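Hypothetical 39.9 kDa protein (Saccharomyces cerevisiae, PDB 2GA8) is an ATP-dependent kinase that could be involved in endoplasmic reticulum membrane assembly. Local coordinates at residues V30-S35 with I295-E300; A301-V306 with E324-N329; G267-Y272 with R335-H340. All coordinates share one frame; numbering follows the deposited sequence.

Contact 1 (V30-S35 with I295-E300); sequences VGSPGS and IDIDYE. With SO4 (sulfate ion), chain G.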
ATOM      1  N   VAL A  30       8.882  -3.174   4.344  1.00  9.56           N
ATOM      2  CA  VAL A  30       9.132  -1.973   5.131  1.00 10.78           C
ATOM      3  C   VAL A  30      10.599  -1.570   5.099  1.00 11.09           C
ATOM      4  O   VAL A  30      11.494  -2.414   5.129  1.00 11.66           O
ATOM      5  CB  VAL A  30       8.726  -2.178   6.619  1.00 10.86           C
ATOM      6  CG1 VAL A  30       9.300  -1.055   7.486  1.00 12.02           C
ATOM      7  CG2 VAL A  30       7.211  -2.207   6.746  1.00 12.06           C
ATOM      8  N   GLY A  31      10.828  -0.265   5.050  1.00 11.91           N
ATOM      9  CA  GLY A  31      12.182   0.253   5.051  1.00 12.19           C
ATOM     10  C   GLY A  31      12.113   1.740   5.322  1.00 12.67           C
ATOM     11  O   GLY A  31      11.111   2.378   4.999  1.00 12.68           O
ATOM     12  N   SER A  32      13.160   2.299   5.921  1.00 13.62           N
ATOM     13  CA  SER A  32      13.175   3.730   6.201  1.00 14.69           C
ATOM     14  C   SER A  32      13.467   4.489   4.902  1.00 14.64           C
ATOM     15  O   SER A  32      13.737   3.878   3.869  1.00 14.52           O
ATOM     16  CB  SER A  32      14.228   4.047   7.275  1.00 14.65           C
ATOM     17  OG  SER A  32      15.490   3.497   6.946  1.00 15.47           O
ATOM     18  N   PRO A  33      13.390   5.829   4.931  1.00 13.20           N
ATOM     19  CA  PRO A  33      13.656   6.611   3.720  1.00 14.89           C
ATOM     20  C   PRO A  33      14.997   6.258   3.073  1.00 14.69           C
ATOM     21  O   PRO A  33      16.013   6.146   3.758  1.00 15.74           O
ATOM     22  CB  PRO A  33      13.620   8.050   4.229  1.00 16.56           C
ATOM     23  CG  PRO A  33      12.599   7.980   5.324  1.00 16.84           C
ATOM     24  CD  PRO A  33      12.986   6.708   6.045  1.00 14.47           C
ATOM     25  N   GLY A  34      14.979   6.066   1.757  1.00 14.76           N
ATOM     26  CA  GLY A  34      16.191   5.741   1.025  1.00 14.97           C
ATOM     27  C   GLY A  34      16.672   4.310   1.161  1.00 14.75           C
ATOM     28  O   GLY A  34      17.784   3.994   0.755  1.00 14.61           O
ATOM     29  N   SER A  35      15.838   3.438   1.721  1.00 12.99           N
ATOM     30  CA  SER A  35      16.209   2.041   1.912  1.00 13.24           C
ATOM     31  C   SER A  35      16.097   1.239   0.624  1.00 13.45           C
ATOM     32  O   SER A  35      16.626   0.133   0.529  1.00 14.72           O
ATOM     33  CB  SER A  35      15.312   1.400   2.974  1.00 13.58           C
ATOM     34  OG  SER A  35      13.958   1.474   2.567  1.00 13.58           O
ATOM     35  N   ILE A 295      13.717  -4.072   5.541  1.00 17.81           N
ATOM     36  CA  ILE A 295      15.057  -3.774   5.061  1.00 18.85           C
ATOM     37  C   ILE A 295      15.955  -3.215   6.157  1.00 19.47           C
ATOM     38  O   ILE A 295      15.574  -2.293   6.869  1.00 18.89           O
ATOM     39  CB  ILE A 295      15.015  -2.746   3.903  1.00 18.19           C
ATOM     40  CG1 ILE A 295      14.139  -3.276   2.765  1.00 18.01           C
ATOM     41  CG2 ILE A 295      16.434  -2.459   3.399  1.00 18.28           C
ATOM     42  CD1 ILE A 295      13.909  -2.257   1.651  1.00 18.60           C
ATOM     43  N   ASP A 296      17.139  -3.801   6.300  1.00 21.60           N
ATOM     44  CA  ASP A 296      18.121  -3.331   7.272  1.00 23.86           C
ATOM     45  C   ASP A 296      19.088  -2.538   6.410  1.00 21.99           C
ATOM     46  O   ASP A 296      19.717  -3.090   5.511  1.00 25.00           O
ATOM     47  CB  ASP A 296      18.843  -4.506   7.938  1.00 25.04           C
ATOM     48  CG  ASP A 296      18.019  -5.148   9.043  1.00 28.02           C
ATOM     49  OD1 ASP A 296      16.881  -4.694   9.294  1.00 29.17           O
ATOM     50  OD2 ASP A 296      18.519  -6.107   9.668  1.00 30.97           O
ATOM     51  N   ILE A 297      19.198  -1.243   6.679  1.00 22.85           N
ATOM     52  CA  ILE A 297      20.040  -0.366   5.877  1.00 23.67           C
ATOM     53  C   ILE A 297      21.520  -0.282   6.219  1.00 23.53           C
ATOM     54  O   ILE A 297      21.954  -0.624   7.319  1.00 24.35           O
ATOM     55  CB  ILE A 297      19.504   1.089   5.903  1.00 24.29           C
ATOM     56  CG1 ILE A 297      19.680   1.680   7.305  1.00 24.02           C
ATOM     57  CG2 ILE A 297      18.039   1.116   5.503  1.00 23.33           C
ATOM     58  CD1 ILE A 297      19.337   3.157   7.404  1.00 25.47           C
ATOM     59  N   ASP A 298      22.278   0.171   5.225  1.00 24.15           N
ATOM     60  CA  ASP A 298      23.706   0.420   5.346  1.00 25.14           C
ATOM     61  C   ASP A 298      23.620   1.901   5.688  1.00 24.05           C
ATOM     62  O   ASP A 298      23.270   2.720   4.836  1.00 22.84           O
ATOM     63  CB  ASP A 298      24.393   0.221   3.992  1.00 28.35           C
ATOM     64  CG  ASP A 298      25.847   0.650   4.002  1.00 30.99           C
ATOM     65  OD1 ASP A 298      26.132   1.802   4.401  1.00 32.28           O
ATOM     66  OD2 ASP A 298      26.707  -0.161   3.598  1.00 34.95           O
ATOM     67  N   TYR A 299      23.902   2.242   6.941  1.00 22.76           N
ATOM     68  CA  TYR A 299      23.798   3.622   7.392  1.00 23.60           C
ATOM     69  C   TYR A 299      24.451   4.664   6.486  1.00 23.96           C
ATOM     70  O   TYR A 299      23.783   5.572   5.994  1.00 22.17           O
ATOM     71  CB  TYR A 299      24.371   3.767   8.800  1.00 23.03           C
ATOM     72  CG  TYR A 299      23.927   5.033   9.495  1.00 24.23           C
ATOM     73  CD1 TYR A 299      22.705   5.088  10.163  1.00 23.11           C
ATOM     74  CD2 TYR A 299      24.719   6.183   9.477  1.00 24.59           C
ATOM     75  CE1 TYR A 299      22.281   6.247  10.800  1.00 23.42           C
ATOM     76  CE2 TYR A 299      24.299   7.356  10.110  1.00 24.41           C
ATOM     77  CZ  TYR A 299      23.081   7.374  10.773  1.00 24.25           C
ATOM     78  OH  TYR A 299      22.667   8.509  11.434  1.00 27.05           O
ATOM     79  N   GLU A 300      25.757   4.538   6.280  1.00 25.87           N
ATOM     80  CA  GLU A 300      26.487   5.493   5.455  1.00 27.38           C
ATOM     81  C   GLU A 300      25.920   5.704   4.056  1.00 25.11           C
ATOM     82  O   GLU A 300      25.717   6.844   3.632  1.00 25.08           O
ATOM     83  CB  GLU A 300      27.958   5.084   5.357  1.00 30.76           C
ATOM     84  CG  GLU A 300      28.805   5.572   6.522  1.00 37.52           C
ATOM     85  CD  GLU A 300      28.989   7.080   6.512  1.00 41.36           C
ATOM     86  OE1 GLU A 300      29.648   7.612   7.433  1.00 44.76           O
ATOM     87  OE2 GLU A 300      28.477   7.737   5.581  1.00 45.25           O
TER
HETATM   88  S   SO4 G 403      12.901   4.397  -0.565  1.00 18.94           S
HETATM   89  O1  SO4 G 403      12.686   5.787  -0.106  1.00 21.85           O
HETATM   90  O2  SO4 G 403      11.803   4.006  -1.467  1.00 22.50           O
HETATM   91  O3  SO4 G 403      14.198   4.307  -1.256  1.00 23.29           O
HETATM   92  O4  SO4 G 403      12.924   3.501   0.609  1.00 22.65           O
HETATM   93  O   HOH W   1      14.806   0.223   6.993  1.00 20.36           O

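Contact 2 (A301-V306 with E324-N329); sequences ATEERV and EKFRSN. With SO4 (sulfate ion), chain H.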
ATOM      1  N   ALA A 301      25.674   4.613   3.339  1.00 24.79           N
ATOM      2  CA  ALA A 301      25.141   4.702   1.985  1.00 22.43           C
ATOM      3  C   ALA A 301      23.745   5.314   1.970  1.00 21.81           C
ATOM      4  O   ALA A 301      23.394   6.069   1.065  1.00 21.55           O
ATOM      5  CB  ALA A 301      25.110   3.324   1.344  1.00 23.54           C
ATOM      6  N   THR A 302      22.942   4.982   2.973  1.00 19.27           N
ATOM      7  CA  THR A 302      21.595   5.512   3.035  1.00 18.56           C
ATOM      8  C   THR A 302      21.630   6.984   3.422  1.00 18.33           C
ATOM      9  O   THR A 302      20.861   7.791   2.902  1.00 18.18           O
ATOM     10  CB  THR A 302      20.743   4.729   4.045  1.00 18.99           C
ATOM     11  OG1 THR A 302      20.741   3.343   3.683  1.00 21.71           O
ATOM     12  CG2 THR A 302      19.310   5.247   4.039  1.00 17.85           C
ATOM     13  N   GLU A 303      22.534   7.333   4.332  1.00 18.62           N
ATOM     14  CA  GLU A 303      22.668   8.716   4.765  1.00 18.81           C
ATOM     15  C   GLU A 303      22.994   9.582   3.554  1.00 19.90           C
ATOM     16  O   GLU A 303      22.420  10.656   3.366  1.00 18.32           O
ATOM     17  CB  GLU A 303      23.793   8.839   5.787  1.00 21.65           C
ATOM     18  CG  GLU A 303      24.011  10.247   6.292  1.00 21.80           C
ATOM     19  CD  GLU A 303      25.231  10.344   7.177  1.00 26.41           C
ATOM     20  OE1 GLU A 303      26.356  10.233   6.649  1.00 28.15           O
ATOM     21  OE2 GLU A 303      25.063  10.519   8.399  1.00 27.29           O
ATOM     22  N   GLU A 304      23.921   9.104   2.730  1.00 19.05           N
ATOM     23  CA  GLU A 304      24.326   9.841   1.542  1.00 22.23           C
ATOM     24  C   GLU A 304      23.178   9.936   0.552  1.00 21.22           C
ATOM     25  O   GLU A 304      22.946  10.988  -0.041  1.00 20.13           O
ATOM     26  CB  GLU A 304      25.518   9.163   0.863  1.00 25.79           C
ATOM     27  CG  GLU A 304      25.986   9.903  -0.386  1.00 30.94           C
ATOM     28  CD  GLU A 304      26.990   9.112  -1.193  1.00 35.33           C
ATOM     29  OE1 GLU A 304      26.621   8.040  -1.717  1.00 40.10           O
ATOM     30  OE2 GLU A 304      28.149   9.562  -1.304  1.00 39.19           O
ATOM     31  N   ARG A 305      22.464   8.828   0.377  1.00 21.70           N
ATOM     32  CA  ARG A 305      21.341   8.779  -0.548  1.00 20.88           C
ATOM     33  C   ARG A 305      20.259   9.791  -0.178  1.00 20.45           C
ATOM     34  O   ARG A 305      19.778  10.535  -1.035  1.00 20.58           O
ATOM     35  CB  ARG A 305      20.756   7.360  -0.584  1.00 23.03           C
ATOM     36  CG  ARG A 305      19.662   7.150  -1.620  1.00 27.28           C
ATOM     37  CD  ARG A 305      19.279   5.678  -1.765  1.00 29.51           C
ATOM     38  NE  ARG A 305      20.376   4.862  -2.284  1.00 36.02           N
ATOM     39  CZ  ARG A 305      21.328   4.308  -1.538  1.00 38.53           C
ATOM     40  NH1 ARG A 305      21.329   4.470  -0.221  1.00 40.28           N
ATOM     41  NH2 ARG A 305      22.291   3.595  -2.112  1.00 41.32           N
ATOM     42  N   VAL A 306      19.878   9.821   1.097  1.00 18.47           N
ATOM     43  CA  VAL A 306      18.854  10.745   1.560  1.00 16.61           C
ATOM     44  C   VAL A 306      19.358  12.186   1.537  1.00 16.57           C
ATOM     45  O   VAL A 306      18.621  13.105   1.181  1.00 16.38           O
ATOM     46  CB  VAL A 306      18.382  10.380   2.989  1.00 17.88           C
ATOM     47  CG1 VAL A 306      17.420  11.434   3.518  1.00 17.98           C
ATOM     48  CG2 VAL A 306      17.693   9.021   2.966  1.00 18.70           C
ATOM     49  N   GLU A 324      23.305  16.112   8.025  1.00 20.31           N
ATOM     50  CA  GLU A 324      22.961  16.548   9.373  1.00 24.53           C
ATOM     51  C   GLU A 324      21.485  16.308   9.664  1.00 23.36           C
ATOM     52  O   GLU A 324      21.131  15.835  10.741  1.00 23.14           O
ATOM     53  CB  GLU A 324      23.285  18.031   9.558  1.00 27.04           C
ATOM     54  CG  GLU A 324      22.763  18.629  10.864  1.00 33.52           C
ATOM     55  CD  GLU A 324      23.335  17.951  12.097  1.00 36.95           C
ATOM     56  OE1 GLU A 324      24.566  18.020  12.299  1.00 40.91           O
ATOM     57  OE2 GLU A 324      22.554  17.348  12.867  1.00 38.33           O
ATOM     58  N   LYS A 325      20.627  16.644   8.704  1.00 22.06           N
ATOM     59  CA  LYS A 325      19.192  16.446   8.876  1.00 22.66           C
ATOM     60  C   LYS A 325      18.896  14.959   9.042  1.00 20.26           C
ATOM     61  O   LYS A 325      18.036  14.570   9.830  1.00 20.49           O
ATOM     62  CB  LYS A 325      18.423  16.996   7.671  1.00 23.77           C
ATOM     63  CG  LYS A 325      16.921  16.784   7.771  1.00 30.15           C
ATOM     64  CD  LYS A 325      16.168  17.401   6.610  1.00 32.85           C
ATOM     65  CE  LYS A 325      14.675  17.129   6.731  1.00 33.99           C
ATOM     66  NZ  LYS A 325      13.901  17.733   5.613  1.00 37.27           N
ATOM     67  N   PHE A 326      19.611  14.133   8.288  1.00 18.24           N
ATOM     68  CA  PHE A 326      19.433  12.690   8.353  1.00 17.76           C
ATOM     69  C   PHE A 326      19.798  12.179   9.745  1.00 18.43           C
ATOM     70  O   PHE A 326      19.046  11.431  10.361  1.00 17.52           O
ATOM     71  CB  PHE A 326      20.323  12.006   7.315  1.00 17.35           C
ATOM     72  CG  PHE A 326      20.191  10.509   7.286  1.00 16.45           C
ATOM     73  CD1 PHE A 326      19.152   9.901   6.585  1.00 16.95           C
ATOM     74  CD2 PHE A 326      21.121   9.703   7.943  1.00 16.12           C
ATOM     75  CE1 PHE A 326      19.044   8.519   6.534  1.00 16.24           C
ATOM     76  CE2 PHE A 326      21.022   8.319   7.901  1.00 16.83           C
ATOM     77  CZ  PHE A 326      19.983   7.723   7.193  1.00 16.97           C
ATOM     78  N   ARG A 327      20.962  12.592  10.235  1.00 19.30           N
ATOM     79  CA  ARG A 327      21.428  12.151  11.544  1.00 20.99           C
ATOM     80  C   ARG A 327      20.553  12.589  12.714  1.00 22.84           C
ATOM     81  O   ARG A 327      20.372  11.831  13.670  1.00 23.41           O
ATOM     82  CB  ARG A 327      22.859  12.639  11.786  1.00 24.50           C
ATOM     83  CG  ARG A 327      23.879  12.130  10.780  1.00 25.99           C
ATOM     84  CD  ARG A 327      25.290  12.440  11.260  1.00 31.00           C
ATOM     85  NE  ARG A 327      25.489  13.866  11.517  1.00 33.90           N
ATOM     86  CZ  ARG A 327      26.073  14.706  10.667  1.00 34.93           C
ATOM     87  NH1 ARG A 327      26.522  14.266   9.498  1.00 35.38           N
ATOM     88  NH2 ARG A 327      26.210  15.986  10.987  1.00 33.70           N
ATOM     89  N   SER A 328      20.010  13.800  12.641  1.00 22.42           N
ATOM     90  CA  SER A 328      19.191  14.330  13.727  1.00 24.34           C
ATOM     91  C   SER A 328      17.701  14.003  13.671  1.00 24.24           C
ATOM     92  O   SER A 328      17.001  14.151  14.671  1.00 23.23           O
ATOM     93  CB  SER A 328      19.361  15.847  13.818  1.00 25.70           C
ATOM     94  OG  SER A 328      18.882  16.491  12.654  1.00 28.85           O
ATOM     95  N   ASN A 329      17.215  13.565  12.512  1.00 21.60           N
ATOM     96  CA  ASN A 329      15.796  13.242  12.365  1.00 19.98           C
ATOM     97  C   ASN A 329      15.564  11.732  12.373  1.00 18.40           C
ATOM     98  O   ASN A 329      15.865  11.049  11.396  1.00 18.11           O
ATOM     99  CB  ASN A 329      15.260  13.826  11.059  1.00 20.45           C
ATOM    100  CG  ASN A 329      13.747  13.814  11.000  1.00 21.98           C
ATOM    101  OD1 ASN A 329      13.098  12.935  11.568  1.00 21.85           O
ATOM    102  ND2 ASN A 329      13.176  14.787  10.300  1.00 21.85           N
TER
HETATM  103  S   SO4 H 404      29.647  15.797   7.923  1.00 60.05           S
HETATM  104  O1  SO4 H 404      29.513  17.213   8.314  1.00 59.72           O
HETATM  105  O2  SO4 H 404      28.327  15.270   7.525  1.00 60.76           O
HETATM  106  O3  SO4 H 404      30.580  15.684   6.786  1.00 60.33           O
HETATM  107  O4  SO4 H 404      30.164  15.016   9.064  1.00 59.19           O

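Contact 3 (G267-Y272 with R335-H340); sequences GLYLLY and RDIDNH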
ATOM      1  N   GLY A 267       6.100   0.503   2.380  1.00  9.38           N
ATOM      2  CA  GLY A 267       5.946   1.760   3.087  1.00 10.53           C
ATOM      3  C   GLY A 267       6.743   1.835   4.372  1.00  9.85           C
ATOM      4  O   GLY A 267       7.317   0.847   4.841  1.00 10.79           O
ATOM      5  N   LEU A 268       6.761   3.027   4.950  1.00 10.22           N
ATOM      6  CA  LEU A 268       7.493   3.283   6.181  1.00 10.86           C
ATOM      7  C   LEU A 268       6.890   2.667   7.437  1.00 12.43           C
ATOM      8  O   LEU A 268       7.607   2.147   8.294  1.00  9.86           O
ATOM      9  CB  LEU A 268       7.569   4.791   6.423  1.00 11.82           C
ATOM     10  CG  LEU A 268       8.249   5.710   5.410  1.00 12.51           C
ATOM     11  CD1 LEU A 268       7.823   7.150   5.684  1.00 12.94           C
ATOM     12  CD2 LEU A 268       9.762   5.558   5.511  1.00 11.31           C
ATOM     13  N   TYR A 269       5.567   2.718   7.526  1.00 11.36           N
ATOM     14  CA  TYR A 269       4.881   2.293   8.738  1.00  9.80           C
ATOM     15  C   TYR A 269       4.008   1.050   8.749  1.00 10.87           C
ATOM     16  O   TYR A 269       3.169   0.889   9.645  1.00 10.13           O
ATOM     17  CB  TYR A 269       4.088   3.504   9.243  1.00 11.20           C
ATOM     18  CG  TYR A 269       4.960   4.747   9.329  1.00 12.28           C
ATOM     19  CD1 TYR A 269       6.132   4.738  10.086  1.00 13.22           C
ATOM     20  CD2 TYR A 269       4.641   5.906   8.622  1.00 12.06           C
ATOM     21  CE1 TYR A 269       6.969   5.848  10.136  1.00 13.91           C
ATOM     22  CE2 TYR A 269       5.481   7.034   8.669  1.00 14.37           C
ATOM     23  CZ  TYR A 269       6.643   6.987   9.430  1.00 13.65           C
ATOM     24  OH  TYR A 269       7.490   8.072   9.482  1.00 15.18           O
ATOM     25  N   LEU A 270       4.220   0.147   7.799  1.00 10.21           N
ATOM     26  CA  LEU A 270       3.405  -1.059   7.739  1.00 10.36           C
ATOM     27  C   LEU A 270       3.620  -2.006   8.911  1.00 11.47           C
ATOM     28  O   LEU A 270       2.823  -2.918   9.112  1.00 11.91           O
ATOM     29  CB  LEU A 270       3.656  -1.804   6.427  1.00 10.16           C
ATOM     30  CG  LEU A 270       3.508  -0.916   5.188  1.00 13.86           C
ATOM     31  CD1 LEU A 270       3.702  -1.751   3.929  1.00 13.97           C
ATOM     32  CD2 LEU A 270       2.141  -0.255   5.196  1.00 15.76           C
ATOM     33  N   LEU A 271       4.692  -1.788   9.675  1.00 11.69           N
ATOM     34  CA  LEU A 271       5.007  -2.624  10.836  1.00 10.79           C
ATOM     35  C   LEU A 271       5.239  -1.744  12.066  1.00 12.75           C
ATOM     36  O   LEU A 271       6.000  -2.102  12.968  1.00 13.04           O
ATOM     37  CB  LEU A 271       6.265  -3.459  10.559  1.00 10.77           C
ATOM     38  CG  LEU A 271       6.145  -4.532   9.470  1.00 10.22           C
ATOM     39  CD1 LEU A 271       7.517  -5.125   9.189  1.00 13.09           C
ATOM     40  CD2 LEU A 271       5.157  -5.616   9.918  1.00 12.24           C
ATOM     41  N   TYR A 272       4.554  -0.605  12.094  1.00 12.42           N
ATOM     42  CA  TYR A 272       4.671   0.381  13.172  1.00 13.61           C
ATOM     43  C   TYR A 272       3.670   0.041  14.281  1.00 15.07           C
ATOM     44  O   TYR A 272       2.481  -0.112  14.014  1.00 15.34           O
ATOM     45  CB  TYR A 272       4.396   1.764  12.585  1.00 12.79           C
ATOM     46  CG  TYR A 272       4.955   2.913  13.375  1.00 14.67           C
ATOM     47  CD1 TYR A 272       6.319   3.212  13.339  1.00 12.25           C
ATOM     48  CD2 TYR A 272       4.120   3.720  14.144  1.00 14.87           C
ATOM     49  CE1 TYR A 272       6.833   4.297  14.048  1.00 13.61           C
ATOM     50  CE2 TYR A 272       4.624   4.800  14.856  1.00 14.98           C
ATOM     51  CZ  TYR A 272       5.981   5.084  14.801  1.00 13.98           C
ATOM     52  OH  TYR A 272       6.478   6.164  15.489  1.00 15.92           O
ATOM     53  N   ARG A 335      15.536   5.221  12.948  1.00 19.33           N
ATOM     54  CA  ARG A 335      15.487   4.876  14.366  1.00 20.45           C
ATOM     55  C   ARG A 335      14.059   4.741  14.888  1.00 17.27           C
ATOM     56  O   ARG A 335      13.772   3.862  15.697  1.00 16.89           O
ATOM     57  CB  ARG A 335      16.223   5.922  15.210  1.00 23.92           C
ATOM     58  CG  ARG A 335      17.738   5.833  15.152  1.00 30.86           C
ATOM     59  CD  ARG A 335      18.361   6.739  16.211  1.00 35.67           C
ATOM     60  NE  ARG A 335      19.820   6.683  16.213  1.00 39.84           N
ATOM     61  CZ  ARG A 335      20.588   7.280  17.120  1.00 40.58           C
ATOM     62  NH1 ARG A 335      20.036   7.978  18.103  1.00 41.81           N
ATOM     63  NH2 ARG A 335      21.909   7.181  17.044  1.00 43.29           N
ATOM     64  N   ASP A 336      13.167   5.617  14.445  1.00 17.22           N
ATOM     65  CA  ASP A 336      11.785   5.557  14.903  1.00 16.70           C
ATOM     66  C   ASP A 336      11.120   4.257  14.456  1.00 16.22           C
ATOM     67  O   ASP A 336      10.452   3.587  15.246  1.00 15.29           O
ATOM     68  CB  ASP A 336      11.002   6.760  14.383  1.00 19.83           C
ATOM     69  CG  ASP A 336       9.655   6.904  15.052  1.00 24.26           C
ATOM     70  OD1 ASP A 336       9.622   7.068  16.290  1.00 28.66           O
ATOM     71  OD2 ASP A 336       8.631   6.850  14.346  1.00 27.93           O
ATOM     72  N   ILE A 337      11.310   3.895  13.190  1.00 14.28           N
ATOM     73  CA  ILE A 337      10.732   2.663  12.668  1.00 14.73           C
ATOM     74  C   ILE A 337      11.249   1.441  13.436  1.00 14.97           C
ATOM     75  O   ILE A 337      10.481   0.543  13.768  1.00 12.60           O
ATOM     76  CB  ILE A 337      11.040   2.505  11.156  1.00 13.82           C
ATOM     77  CG1 ILE A 337      10.167   3.478  10.353  1.00 13.81           C
ATOM     78  CG2 ILE A 337      10.782   1.071  10.701  1.00 13.11           C
ATOM     79  CD1 ILE A 337      10.606   3.640   8.900  1.00 15.36           C
ATOM     80  N   ASP A 338      12.547   1.412  13.728  1.00 16.02           N
ATOM     81  CA  ASP A 338      13.121   0.285  14.461  1.00 17.29           C
ATOM     82  C   ASP A 338      12.621   0.219  15.900  1.00 17.74           C
ATOM     83  O   ASP A 338      12.308  -0.860  16.410  1.00 17.17           O
ATOM     84  CB  ASP A 338      14.654   0.356  14.468  1.00 20.75           C
ATOM     85  CG  ASP A 338      15.258   0.099  13.098  1.00 25.18           C
ATOM     86  OD1 ASP A 338      14.596  -0.549  12.257  1.00 27.22           O
ATOM     87  OD2 ASP A 338      16.404   0.536  12.866  1.00 28.31           O
ATOM     88  N   ASN A 339      12.544   1.373  16.556  1.00 18.31           N
ATOM     89  CA  ASN A 339      12.090   1.417  17.940  1.00 18.23           C
ATOM     90  C   ASN A 339      10.633   0.995  18.061  1.00 18.39           C
ATOM     91  O   ASN A 339      10.209   0.484  19.096  1.00 17.18           O
ATOM     92  CB  ASN A 339      12.255   2.824  18.523  1.00 20.77           C
ATOM     93  CG  ASN A 339      13.708   3.253  18.624  1.00 24.54           C
ATOM     94  OD1 ASN A 339      14.608   2.420  18.716  1.00 27.56           O
ATOM     95  ND2 ASN A 339      13.942   4.562  18.626  1.00 26.47           N
ATOM     96  N   HIS A 340       9.872   1.200  16.991  1.00 16.26           N
ATOM     97  CA  HIS A 340       8.455   0.863  16.993  1.00 14.92           C
ATOM     98  C   HIS A 340       8.078  -0.354  16.155  1.00 14.57           C
ATOM     99  O   HIS A 340       6.906  -0.562  15.843  1.00 14.21           O
ATOM    100  CB  HIS A 340       7.661   2.087  16.540  1.00 15.14           C
ATOM    101  CG  HIS A 340       7.632   3.182  17.556  1.00 15.34           C
ATOM    102  ND1 HIS A 340       6.751   3.186  18.615  1.00 16.48           N
ATOM    103  CD2 HIS A 340       8.405   4.283  17.705  1.00 18.54           C
ATOM    104  CE1 HIS A 340       6.982   4.242  19.373  1.00 18.00           C
ATOM    105  NE2 HIS A 340       7.983   4.924  18.843  1.00 18.61           N
TER
HETATM  106  O   HOH W   2       7.966   0.120  12.567  1.00 15.68           O

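Contact 1 (V30-S35 with I295-E300)
The first half of the P-loop (Walker A motif), Gly-31 to Ser-35, with Val-30 at the end of strand 25-30, meets Ile-295 of the neighbouring strand 290-296 and Ile-297, in the link to helix 299-312. By similarity the loop probably binds ATP. Strands 25-30 and 290-296 of the parallel five-stranded sheet are still paired here: Ile-295 N donates to Val-30 O at 2.8 Å. At Ser-32 a water takes over, accepting from Ser-32 N and donating to Ile-295 O at 2.6 Å. Beyond it the loop turns through a type II beta turn, Ser-32 to Ser-35, with Gly-34 at positive phi.

Two isoleucines pack against Ser-32 and Ser-35 of this turn. Ile-295 has CG1 beside its backbone N (chi1 -57°), and CD1 beyond it lies 3.8 Å from Ser-35 OG. Its other branch, CG2, lies against Ser-35 CB and O. Ile-297 applies CG2 to Ser-35 CB at 3.7 Å, while the same methyl and CD1 touch Ser-32 OG. The serine hydroxyls are thus flanked by aliphatic carbon.

A sulfate, probably from the crystallisation liquor, sits in the loop, consistent with the place of an ATP phosphate. Gly-34 N donates to its O1, and Ser-35 N adds a weak bond to O4. The amides of Gly-36 and Ser-38, with Lys-37 NZ and Arg-309 NH1, also bond to it. Gly-31 O in turn receives Lys-37 NZ, so the lysine bonds both the sulfate and the loop's first carbonyl. Ser-35 OG lies 2.7 Å from Ser-32 O and 3.0 Å from sulfate O4, two acceptors within reach of its single proton.

Contact 2 (A301-V306 with E324-N329)
Glu-303 packs its CA on the ring of Phe-326 where helices 299-312 and 319-328 meet, their short segments 9.3 Å apart at the axes and inclined at 124°. The tight part is this ring. Glu-303 CA stands over the centre of one face, 3.6 Å from the centroid and 13° off the normal, a CH-pi contact. CG, anti to the backbone N (chi1 180°), runs out past the rim at CD2, 3.4 Å away. Val-306 and Thr-302 cross the phenyl at about a right angle: Val-306 CB comes within 3.7 Å of Phe-326 CD1, and Thr-302 CG2 reaches CZ and CE1. Tyr-299 adds an edge-to-face ring contact.

The looser, exposed side belongs to Arg-327. Glu-303 OE2 touches its CG at 3.1 Å but stays 4.2 Å from NH1, beyond a salt bridge, while OE1 pairs with Arg-323. The guanidinium instead lies over Glu-324 CA; NH2 forms a salt bridge with Glu-324 OE1, its hydrogen bond weak in angle, and NH1 donates to a sulfate O2 at 2.9 Å. The arrangement is a two-helix unit beside the P-loop, built around one buried phenyl and probably corresponding to the lid of related P-loop kinases.

Contact 3 (G267-Y272 with R335-H340)
Leu-271 and His-340 bring their backbones together where a type I beta turn, Tyr-269 to Tyr-272, faces the short helix 335-339. The CA atoms of Tyr-272 and His-340 are 5.4 Å apart, and one water donates to Ile-337 O at 2.8 Å and weakly to Leu-271 O. The turn follows strand 262-267, so the helix packs at the C-terminal ends of the strands of the parallel sheet of the P-loop kinase core, beside Val-30.

Tyr-272 carries the polar contact: its OH donates to Asp-336 OD2 at 2.5 Å, meeting the syn side of the carboxylate 21° out of its plane. Asp-336 CG, anti to the backbone N (chi1 -168°), lies at the edge of the Tyr-272 ring, in its plane. Over one face of the tyrosine ring lies His-340 CB, 3.8 Å from the centroid, in a CH-pi contact. The imidazole runs beside the phenol in the same direction, its plane turned 32° from it, and Tyr-272 OH lies over one imidazole face, toward the rim. His-340 ND1 bonds to Asp-273 OD1. Ile-337 fills the apolar side: CD1 sits 3.4 Å from Leu-268 O and 4.0 Å from Leu-268 CD2, while CG1 meets Tyr-269 CE1.

How the contacts relate
Contacts 1, 2 and 3 lie on the same side of the chain's centre, about the P-loop. Contacts 1 and 2 have centres 10 Å apart and share helix 299-312, whose Thr-302 and Val-306 methyls pack on Pro-33 O. The centre of contact 3 lies 11 Å from that of contact 1, where Leu-268 and Leu-270 pack on Pro-33 and Val-30; the centres of contacts 2 and 3 are 17 Å apart and the two do not touch. Along the chain, contact 1 closes before contact 2 opens, its segments alternate with those of contact 3, and contact 2 is nested within contact 3. The chain from 295 to 340 thus meets the P-loop region in all three contacts, with 267-272 packing on it as well.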